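Local coordinates for protein 11S globulin subunit beta (PDB 2E9Q) that serves as a seed storage protein of pumpkin, an 11S globulin that acts as a nutrient reservoir and whose mature form is a hexamer, at residues F80-K85 and N168-Y173; V138-V143 and R318-S323; E216-A221 and R230-E235. One frame throughout, in Å; residues are numbered along the deposited sequence. Where two conformers were deposited one is given.

Contact 1 of 3, residues F80-K85 and N168-Y173; sequences FSNAPK and NQIDPY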
loop_
_atom_site.group_PDB
_atom_site.type_symbol
_atom_site.label_atom_id
_atom_site.label_comp_id
_atom_site.label_asym_id
_atom_site.label_seq_id
_atom_site.Cartn_x
_atom_site.Cartn_y
_atom_site.Cartn_z
ATOM N N PHE A 80 9.882 -1.982 -21.723
ATOM C CA PHE A 80 9.719 -1.952 -20.272
ATOM C C PHE A 80 8.242 -1.790 -19.961
ATOM O O PHE A 80 7.501 -1.246 -20.770
ATOM C CB PHE A 80 10.526 -0.806 -19.634
ATOM C CG PHE A 80 10.260 0.553 -20.222
ATOM C CD1 PHE A 80 10.921 0.972 -21.372
ATOM C CD2 PHE A 80 9.371 1.432 -19.608
ATOM C CE1 PHE A 80 10.705 2.246 -21.902
ATOM C CE2 PHE A 80 9.149 2.702 -20.131
ATOM C CZ PHE A 80 9.818 3.110 -21.278
ATOM N N SER A 81 7.817 -2.268 -18.796
ATOM C CA SER A 81 6.417 -2.168 -18.401
ATOM C C SER A 81 6.211 -1.582 -17.006
ATOM O O SER A 81 7.138 -1.544 -16.180
ATOM C CB SER A 81 5.737 -3.539 -18.503
ATOM O OG SER A 81 6.500 -4.545 -17.877
ATOM N N ASN A 82 4.976 -1.144 -16.754
ATOM C CA ASN A 82 4.592 -0.523 -15.492
ATOM C C ASN A 82 4.438 -1.507 -14.347
ATOM O O ASN A 82 4.164 -1.108 -13.226
ATOM C CB ASN A 82 3.281 0.248 -15.678
ATOM C CG ASN A 82 2.110 -0.660 -16.055
ATOM O OD1 ASN A 82 2.280 -1.662 -16.752
ATOM N ND2 ASN A 82 0.916 -0.297 -15.609
ATOM N N ALA A 83 4.622 -2.789 -14.625
ATOM C CA ALA A 83 4.477 -3.808 -13.599
ATOM C C ALA A 83 5.686 -4.734 -13.528
ATOM O O ALA A 83 6.333 -4.991 -14.538
ATOM C CB ALA A 83 3.213 -4.625 -13.864
ATOM N N PRO A 84 6.007 -5.239 -12.324
ATOM C CA PRO A 84 7.141 -6.150 -12.123
ATOM C C PRO A 84 6.778 -7.494 -12.761
ATOM O O PRO A 84 5.594 -7.873 -12.810
ATOM C CB PRO A 84 7.227 -6.288 -10.604
ATOM C CG PRO A 84 6.419 -5.145 -10.070
ATOM C CD PRO A 84 5.304 -5.005 -11.053
ATOM N N LYS A 85 7.791 -8.224 -13.216
ATOM C CA LYS A 85 7.561 -9.509 -13.849
ATOM C C LYS A 85 8.524 -10.597 -13.423
ATOM O O LYS A 85 9.679 -10.344 -13.054
ATOM C CB LYS A 85 7.677 -9.386 -15.374
ATOM C CG LYS A 85 6.610 -8.557 -16.059
ATOM C CD LYS A 85 7.010 -8.318 -17.511
ATOM C CE LYS A 85 5.957 -7.523 -18.265
ATOM N NZ LYS A 85 6.273 -7.445 -19.721
ATOM N N ASN A 168 3.670 -0.230 -9.353
ATOM C CA ASN A 168 2.826 0.363 -10.397
ATOM C C ASN A 168 1.912 1.425 -9.801
ATOM O O ASN A 168 1.042 1.118 -8.997
ATOM C CB ASN A 168 2.015 -0.737 -11.094
ATOM C CG ASN A 168 0.925 -0.193 -11.998
ATOM O OD1 ASN A 168 1.039 0.894 -12.560
ATOM N ND2 ASN A 168 -0.139 -0.971 -12.153
ATOM N N GLN A 169 2.114 2.676 -10.198
ATOM C CA GLN A 169 1.307 3.770 -9.672
ATOM C C GLN A 169 0.237 4.259 -10.643
ATOM O O GLN A 169 -0.437 5.251 -10.369
ATOM C CB GLN A 169 2.195 4.956 -9.290
ATOM C CG GLN A 169 3.317 4.628 -8.309
ATOM C CD GLN A 169 3.947 5.886 -7.716
ATOM O OE1 GLN A 169 3.600 7.005 -8.101
ATOM N NE2 GLN A 169 4.875 5.706 -6.782
ATOM N N ILE A 170 0.085 3.582 -11.778
ATOM C CA ILE A 170 -0.915 4.010 -12.744
ATOM C C ILE A 170 -2.272 3.381 -12.441
ATOM O O ILE A 170 -3.034 3.901 -11.626
ATOM C CB ILE A 170 -0.501 3.649 -14.180
ATOM C CG1 ILE A 170 0.888 4.221 -14.477
ATOM C CG2 ILE A 170 -1.519 4.214 -15.165
ATOM C CD1 ILE A 170 1.490 3.709 -15.762
ATOM N N ASP A 171 -2.574 2.273 -13.108
ATOM C CA ASP A 171 -3.838 1.572 -12.900
ATOM C C ASP A 171 -3.571 0.083 -13.085
ATOM O O ASP A 171 -2.508 -0.297 -13.574
ATOM C CB ASP A 171 -4.904 2.088 -13.883
ATOM C CG ASP A 171 -4.546 1.823 -15.320
ATOM O OD1 ASP A 171 -5.141 2.472 -16.211
ATOM O OD2 ASP A 171 -3.676 0.960 -15.564
ATOM N N PRO A 172 -4.536 -0.776 -12.720
ATOM C CA PRO A 172 -4.415 -2.236 -12.823
ATOM C C PRO A 172 -4.312 -2.804 -14.225
ATOM O O PRO A 172 -4.615 -3.975 -14.452
ATOM C CB PRO A 172 -5.657 -2.727 -12.094
ATOM C CG PRO A 172 -6.666 -1.703 -12.501
ATOM C CD PRO A 172 -5.906 -0.402 -12.321
ATOM N N TYR A 173 -3.860 -1.982 -15.157
ATOM C CA TYR A 173 -3.728 -2.398 -16.539
ATOM C C TYR A 173 -2.271 -2.387 -17.022
ATOM O O TYR A 173 -1.546 -1.403 -16.883
ATOM C CB TYR A 173 -4.589 -1.501 -17.435
ATOM C CG TYR A 173 -6.075 -1.702 -17.226
ATOM C CD1 TYR A 173 -6.688 -2.899 -17.582
ATOM C CD2 TYR A 173 -6.863 -0.705 -16.654
ATOM C CE1 TYR A 173 -8.047 -3.105 -17.374
ATOM C CE2 TYR A 173 -8.226 -0.899 -16.441
ATOM C CZ TYR A 173 -8.811 -2.101 -16.804
ATOM O OH TYR A 173 -10.159 -2.297 -16.599
#
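The side chains of N82 and N168 run alongside one another in the same direction. Their amide planes are turned 70° apart. The bond from N82 ND2 to N168 OD1 is weak, being long at 3.3 Å and bent at the hydrogen. N82 ND2 has a better acceptor in Y173 O, 3.0 Å away. That bond is fairly straight, with 157° at the hydrogen. The donor is tilted from the carbonyl plane of Y173. The first torsion of N82 (chi1 63°) sets CG between its own N and carbonyl carbon, and this turns the amide toward N168 OD1 and Y173 O. The other end of the amide, N82 OD1, accepts from the backbone N of R175.

Two Asx turns shape the 168-173 loop. In the first, I170 N donates to N168 OD1 from above the carbonyl plane. In the second, Y173 N reaches D171 OD2 from above the carboxylate plane. N168 ND2 donates to D171 O at 2.8 Å, with D171 O in the amide plane. These turns lie in the N-terminal cupin domain, in the loop between strands 155-162 and 176-178. N82 follows the end of strand 74-81, which pairs with 176-178.

The apolar part is small. I170 CD1 packs on N82 CB at 3.9 Å. D171 also forms a salt bridge with R175. A second subunit covers part of the loop, where its L29 packs on I170 and H344 of that subunit hydrogen-bonds to Q169 O.

Contact 2 of 3, residues V138-V143 and R318-S323; sequences VVPAGV and RQVRLS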
loop_
_atom_site.group_PDB
_atom_site.type_symbol
_atom_site.label_atom_id
_atom_site.label_comp_id
_atom_site.label_asym_id
_atom_site.label_seq_id
_atom_site.Cartn_x
_atom_site.Cartn_y
_atom_site.Cartn_z
ATOM N N VAL A 138 13.908 -12.417 -13.313
ATOM C CA VAL A 138 13.204 -11.306 -12.704
ATOM C C VAL A 138 13.344 -10.064 -13.579
ATOM O O VAL A 138 14.394 -9.830 -14.176
ATOM C CB VAL A 138 13.776 -11.001 -11.293
ATOM C CG1 VAL A 138 13.136 -9.730 -10.710
ATOM C CG2 VAL A 138 13.542 -12.194 -10.381
ATOM N N VAL A 139 12.278 -9.279 -13.662
ATOM C CA VAL A 139 12.314 -8.045 -14.424
ATOM C C VAL A 139 11.538 -6.999 -13.635
ATOM O O VAL A 139 10.309 -6.982 -13.661
ATOM C CB VAL A 139 11.668 -8.196 -15.818
ATOM C CG1 VAL A 139 11.813 -6.896 -16.595
ATOM C CG2 VAL A 139 12.316 -9.335 -16.578
ATOM N N PRO A 140 12.248 -6.117 -12.902
ATOM C CA PRO A 140 11.557 -5.083 -12.118
ATOM C C PRO A 140 10.782 -4.152 -13.033
ATOM O O PRO A 140 11.076 -4.054 -14.231
ATOM C CB PRO A 140 12.698 -4.349 -11.410
ATOM C CG PRO A 140 13.769 -5.396 -11.293
ATOM C CD PRO A 140 13.698 -6.083 -12.653
ATOM N N ALA A 141 9.805 -3.460 -12.461
ATOM C CA ALA A 141 8.994 -2.522 -13.215
ATOM C C ALA A 141 9.831 -1.336 -13.713
ATOM O O ALA A 141 10.702 -0.843 -13.003
ATOM C CB ALA A 141 7.850 -2.021 -12.343
ATOM N N GLY A 142 9.546 -0.882 -14.932
ATOM C CA GLY A 142 10.264 0.240 -15.511
ATOM C C GLY A 142 11.612 -0.109 -16.126
ATOM O O GLY A 142 12.295 0.746 -16.686
ATOM N N VAL A 143 11.995 -1.372 -16.033
ATOM C CA VAL A 143 13.268 -1.810 -16.574
ATOM C C VAL A 143 13.092 -2.486 -17.929
ATOM O O VAL A 143 12.282 -3.406 -18.067
ATOM C CB VAL A 143 13.946 -2.800 -15.606
ATOM C CG1 VAL A 143 15.245 -3.291 -16.192
ATOM C CG2 VAL A 143 14.166 -2.129 -14.257
ATOM N N ARG A 318 12.561 -9.326 -2.736
ATOM C CA ARG A 318 12.106 -8.432 -1.685
ATOM C C ARG A 318 11.663 -7.117 -2.328
ATOM O O ARG A 318 10.714 -6.486 -1.878
ATOM C CB ARG A 318 13.255 -8.184 -0.703
ATOM C CG ARG A 318 12.890 -7.455 0.590
ATOM C CD ARG A 318 14.170 -6.983 1.302
ATOM N NE ARG A 318 13.920 -6.304 2.577
ATOM C CZ ARG A 318 14.833 -5.604 3.253
ATOM N NH1 ARG A 318 16.069 -5.476 2.783
ATOM N NH2 ARG A 318 14.517 -5.038 4.411
ATOM N N GLN A 319 12.345 -6.708 -3.395
ATOM C CA GLN A 319 12.000 -5.464 -4.065
ATOM C C GLN A 319 10.804 -5.571 -5.007
ATOM O O GLN A 319 10.035 -4.623 -5.111
ATOM C CB GLN A 319 13.197 -4.903 -4.833
ATOM C CG GLN A 319 12.948 -3.491 -5.382
ATOM C CD GLN A 319 12.600 -3.464 -6.870
ATOM O OE1 GLN A 319 12.059 -2.475 -7.382
ATOM N NE2 GLN A 319 12.923 -4.547 -7.573
ATOM N N VAL A 320 10.641 -6.693 -5.708
ATOM C CA VAL A 320 9.489 -6.809 -6.602
ATOM C C VAL A 320 8.258 -7.313 -5.851
ATOM O O VAL A 320 7.127 -7.130 -6.302
ATOM C CB VAL A 320 9.764 -7.739 -7.822
ATOM C CG1 VAL A 320 10.792 -7.103 -8.718
ATOM C CG2 VAL A 320 10.232 -9.089 -7.371
ATOM N N ARG A 321 8.487 -7.919 -4.688
ATOM C CA ARG A 321 7.405 -8.456 -3.863
ATOM C C ARG A 321 6.657 -9.582 -4.571
ATOM O O ARG A 321 5.429 -9.634 -4.571
ATOM C CB ARG A 321 6.419 -7.346 -3.470
ATOM C CG ARG A 321 7.090 -6.114 -2.898
ATOM C CD ARG A 321 6.112 -5.252 -2.120
ATOM N NE ARG A 321 6.593 -3.882 -1.947
ATOM C CZ ARG A 321 7.812 -3.558 -1.528
ATOM N NH1 ARG A 321 8.693 -4.504 -1.234
ATOM N NH2 ARG A 321 8.150 -2.281 -1.397
ATOM N N LEU A 322 7.419 -10.484 -5.172
ATOM C CA LEU A 322 6.862 -11.629 -5.871
ATOM C C LEU A 322 7.774 -12.813 -5.569
ATOM O O LEU A 322 8.914 -12.627 -5.142
ATOM C CB LEU A 322 6.844 -11.380 -7.387
ATOM C CG LEU A 322 6.115 -10.157 -7.953
ATOM C CD1 LEU A 322 6.345 -10.113 -9.455
ATOM C CD2 LEU A 322 4.625 -10.218 -7.652
ATOM N N SER A 323 7.264 -14.022 -5.778
ATOM C CA SER A 323 8.038 -15.238 -5.574
ATOM C C SER A 323 7.388 -16.363 -6.380
ATOM O O SER A 323 6.337 -16.152 -6.991
ATOM C CB SER A 323 8.154 -15.589 -4.077
ATOM O OG SER A 323 6.907 -15.681 -3.414
HETATM O O HOH W 1 9.622 -3.457 -9.281
#
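V138 and V320 meet tip to tip, with their CG1 methyls 4.0 Å apart. V138 CG1 is anti to the backbone N (chi1 174°), which carries it out toward the helix end. The same methyl, V320 CG1, also touches P140, at 4.0 Å from P140 CA and 4.3 Å from P140 CG. One methyl of V320 thus bridges the end of strand 135-139 and the start of the turn that follows. L314 and L86 also pack against V138.

The mixed contact is made by Q319. Its side chain crosses the proline ring at about a right angle, and Q319 NE2 comes to 3.8 Å from P140 CB. A bend in the chain at chi2 (-101°) brings NE2 to the CB-CG edge of the P140 ring.

The polar link is a single water. It accepts from A141 N and donates to Q319 OE1, at 3.2 Å in both cases. The water thus joins the turn backbone to the Q319 amide. Elsewhere at the helix end, V320 O accepts a hydrogen bond from N165 ND2.

P140 to V143 form a type II beta turn with G142 at its third position, where phi is positive. Helix 317-320 ends next to it, and R321 leaves helical geometry with positive phi. The contact joins the two halves of a bicupin: a turn after a strand of the N-terminal cupin domain packs on a short helix of the C-terminal one.

Contact 3 of 3, residues E216-A221 and R230-E235; sequences EFLEEA and RKLKGE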
loop_
_atom_site.group_PDB
_atom_site.type_symbol
_atom_site.label_atom_id
_atom_site.label_comp_id
_atom_site.label_asym_id
_atom_site.label_seq_id
_atom_site.Cartn_x
_atom_site.Cartn_y
_atom_site.Cartn_z
ATOM N N GLU A 216 12.043 16.227 -35.739
ATOM C CA GLU A 216 13.042 17.183 -35.259
ATOM C C GLU A 216 13.600 16.780 -33.900
ATOM O O GLU A 216 14.797 16.519 -33.760
ATOM C CB GLU A 216 12.424 18.587 -35.170
ATOM C CG GLU A 216 13.131 19.557 -34.215
ATOM C CD GLU A 216 14.405 20.173 -34.785
ATOM O OE1 GLU A 216 15.379 19.430 -35.050
ATOM O OE2 GLU A 216 14.432 21.412 -34.966
ATOM N N PHE A 217 12.726 16.727 -32.901
ATOM C CA PHE A 217 13.142 16.370 -31.556
ATOM C C PHE A 217 14.104 15.201 -31.542
ATOM O O PHE A 217 15.149 15.265 -30.908
ATOM C CB PHE A 217 11.923 16.044 -30.702
ATOM C CG PHE A 217 11.212 17.256 -30.175
ATOM C CD1 PHE A 217 11.491 18.522 -30.683
ATOM C CD2 PHE A 217 10.263 17.134 -29.165
ATOM C CE1 PHE A 217 10.839 19.644 -30.195
ATOM C CE2 PHE A 217 9.605 18.253 -28.669
ATOM C CZ PHE A 217 9.895 19.511 -29.187
ATOM N N LEU A 218 13.761 14.134 -32.248
ATOM C CA LEU A 218 14.629 12.970 -32.264
ATOM C C LEU A 218 15.952 13.211 -32.986
ATOM O O LEU A 218 16.952 12.555 -32.689
ATOM C CB LEU A 218 13.892 11.771 -32.865
ATOM C CG LEU A 218 12.655 11.346 -32.062
ATOM C CD1 LEU A 218 12.060 10.086 -32.663
ATOM C CD2 LEU A 218 13.035 11.110 -30.608
ATOM N N GLU A 219 15.958 14.146 -33.932
ATOM C CA GLU A 219 17.180 14.467 -34.666
ATOM C C GLU A 219 18.137 15.153 -33.708
ATOM O O GLU A 219 19.319 14.809 -33.632
ATOM C CB GLU A 219 16.870 15.396 -35.840
ATOM C CG GLU A 219 16.138 14.722 -36.985
ATOM C CD GLU A 219 15.594 15.713 -37.996
ATOM O OE1 GLU A 219 15.073 15.272 -39.039
ATOM O OE2 GLU A 219 15.680 16.934 -37.744
ATOM N N GLU A 220 17.613 16.126 -32.973
ATOM C CA GLU A 220 18.411 16.851 -32.003
ATOM C C GLU A 220 18.802 15.919 -30.856
ATOM O O GLU A 220 19.977 15.800 -30.508
ATOM C CB GLU A 220 17.615 18.026 -31.456
ATOM C CG GLU A 220 18.415 18.914 -30.540
ATOM C CD GLU A 220 17.577 20.009 -29.935
ATOM O OE1 GLU A 220 16.827 20.667 -30.686
ATOM O OE2 GLU A 220 17.675 20.215 -28.709
ATOM N N ALA A 221 17.808 15.251 -30.280
ATOM C CA ALA A 221 18.035 14.334 -29.173
ATOM C C ALA A 221 19.176 13.356 -29.435
ATOM O O ALA A 221 20.095 13.236 -28.622
ATOM C CB ALA A 221 16.759 13.566 -28.865
ATOM N N ARG A 230 13.499 7.853 -39.185
ATOM C CA ARG A 230 12.466 6.955 -39.686
ATOM C C ARG A 230 12.769 5.496 -39.360
ATOM O O ARG A 230 11.858 4.692 -39.144
ATOM C CB ARG A 230 12.262 7.134 -41.192
ATOM C CG ARG A 230 10.971 6.488 -41.659
ATOM C CD ARG A 230 10.493 7.007 -43.007
ATOM N NE ARG A 230 9.047 6.831 -43.138
ATOM C CZ ARG A 230 8.338 7.128 -44.222
ATOM N NH1 ARG A 230 8.932 7.621 -45.303
ATOM N NH2 ARG A 230 7.025 6.945 -44.217
ATOM N N LYS A 231 14.047 5.151 -39.325
ATOM C CA LYS A 231 14.435 3.790 -38.988
ATOM C C LYS A 231 14.077 3.560 -37.519
ATOM O O LYS A 231 13.591 2.498 -37.129
ATOM C CB LYS A 231 15.937 3.616 -39.190
ATOM C CG LYS A 231 16.360 3.421 -40.639
ATOM C CD LYS A 231 16.020 2.015 -41.114
ATOM C CE LYS A 231 16.702 1.689 -42.431
ATOM N NZ LYS A 231 16.587 0.239 -42.766
ATOM N N LEU A 232 14.316 4.590 -36.717
ATOM C CA LEU A 232 14.039 4.555 -35.293
ATOM C C LEU A 232 12.547 4.330 -35.072
ATOM O O LEU A 232 12.146 3.406 -34.367
ATOM C CB LEU A 232 14.469 5.882 -34.675
ATOM C CG LEU A 232 14.511 6.036 -33.159
ATOM C CD1 LEU A 232 15.442 4.987 -32.563
ATOM C CD2 LEU A 232 14.981 7.447 -32.821
ATOM N N LYS A 233 11.734 5.178 -35.692
ATOM C CA LYS A 233 10.285 5.086 -35.567
ATOM C C LYS A 233 9.719 3.760 -36.075
ATOM O O LYS A 233 8.632 3.354 -35.670
ATOM C CB LYS A 233 9.618 6.236 -36.320
ATOM C CG LYS A 233 9.984 7.625 -35.814
ATOM C CD LYS A 233 9.008 8.651 -36.364
ATOM C CE LYS A 233 9.213 10.015 -35.743
ATOM N NZ LYS A 233 8.130 10.958 -36.129
ATOM N N GLY A 234 10.449 3.099 -36.968
ATOM C CA GLY A 234 9.992 1.829 -37.502
ATOM C C GLY A 234 8.594 1.844 -38.101
ATOM O O GLY A 234 7.853 0.874 -37.976
ATOM N N GLU A 235 8.227 2.936 -38.760
ATOM C CA GLU A 235 6.902 3.045 -39.364
ATOM C C GLU A 235 6.586 1.863 -40.286
ATOM O O GLU A 235 5.419 1.558 -40.531
ATOM C CB GLU A 235 6.792 4.346 -40.166
ATOM C CG GLU A 235 6.945 5.627 -39.349
ATOM C CD GLU A 235 5.728 5.925 -38.488
ATOM O OE1 GLU A 235 5.755 6.927 -37.740
ATOM O OE2 GLU A 235 4.744 5.158 -38.565
#
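L218 inserts its CD1 methyl between two residues of the next helix, L232 and K233. Its CG lies beside the backbone N and anti to the carbonyl carbon (chi1 -62°). L218 CD1 comes to 3.9 Å from L232 CD2 and 4.2 Å from K233 CE.

The two leucines use different rotamers. L232 has its CG anti to the backbone N (chi1 -170°), and it sends CD2 across to meet the methyl of L218. The pair touches methyl to methyl, with the side chains crossing at a slant.

K233 begins with its CB pointing neither at the other helix nor from it. Beyond CG the chain is extended, and this brings CE alongside L218. The methylene part gives apolar cover, while NZ makes a hydrogen bond to F213 O and a salt bridge with D215, the first residue of helix 215-222.

Helix 226-233 ends here, and G234 leaves it with positive phi. Helices 215-222 and 226-233 are consecutive and short, packed side against side and joined by a brief link. F210 packs on both leucines. A second subunit meets the helix pair too: its Y429 packs on L232, and its I386, in strand 384-390, packs on F217.

Contacts 1 and 2 are neighbours, with centres 11 Å apart. Their segments alternate along the chain. Strand 85-91 pairs with strand 135-139, and K85 N lies 2.8 Å from V139 O in a probable hydrogen bond. S81 O and G142 N make a similar link. Contact 1 stays within the N-terminal cupin domain, whereas contact 2 reaches from it to the C-terminal one. Contact 3 is remote, with its centre 26 Å from that of contact 1 and 31 Å from that of contact 2. It follows contact 1 in sequence and lies inside the loop closed by contact 2. All three touch the second subunit, so core and outlying helices both take part in assembly.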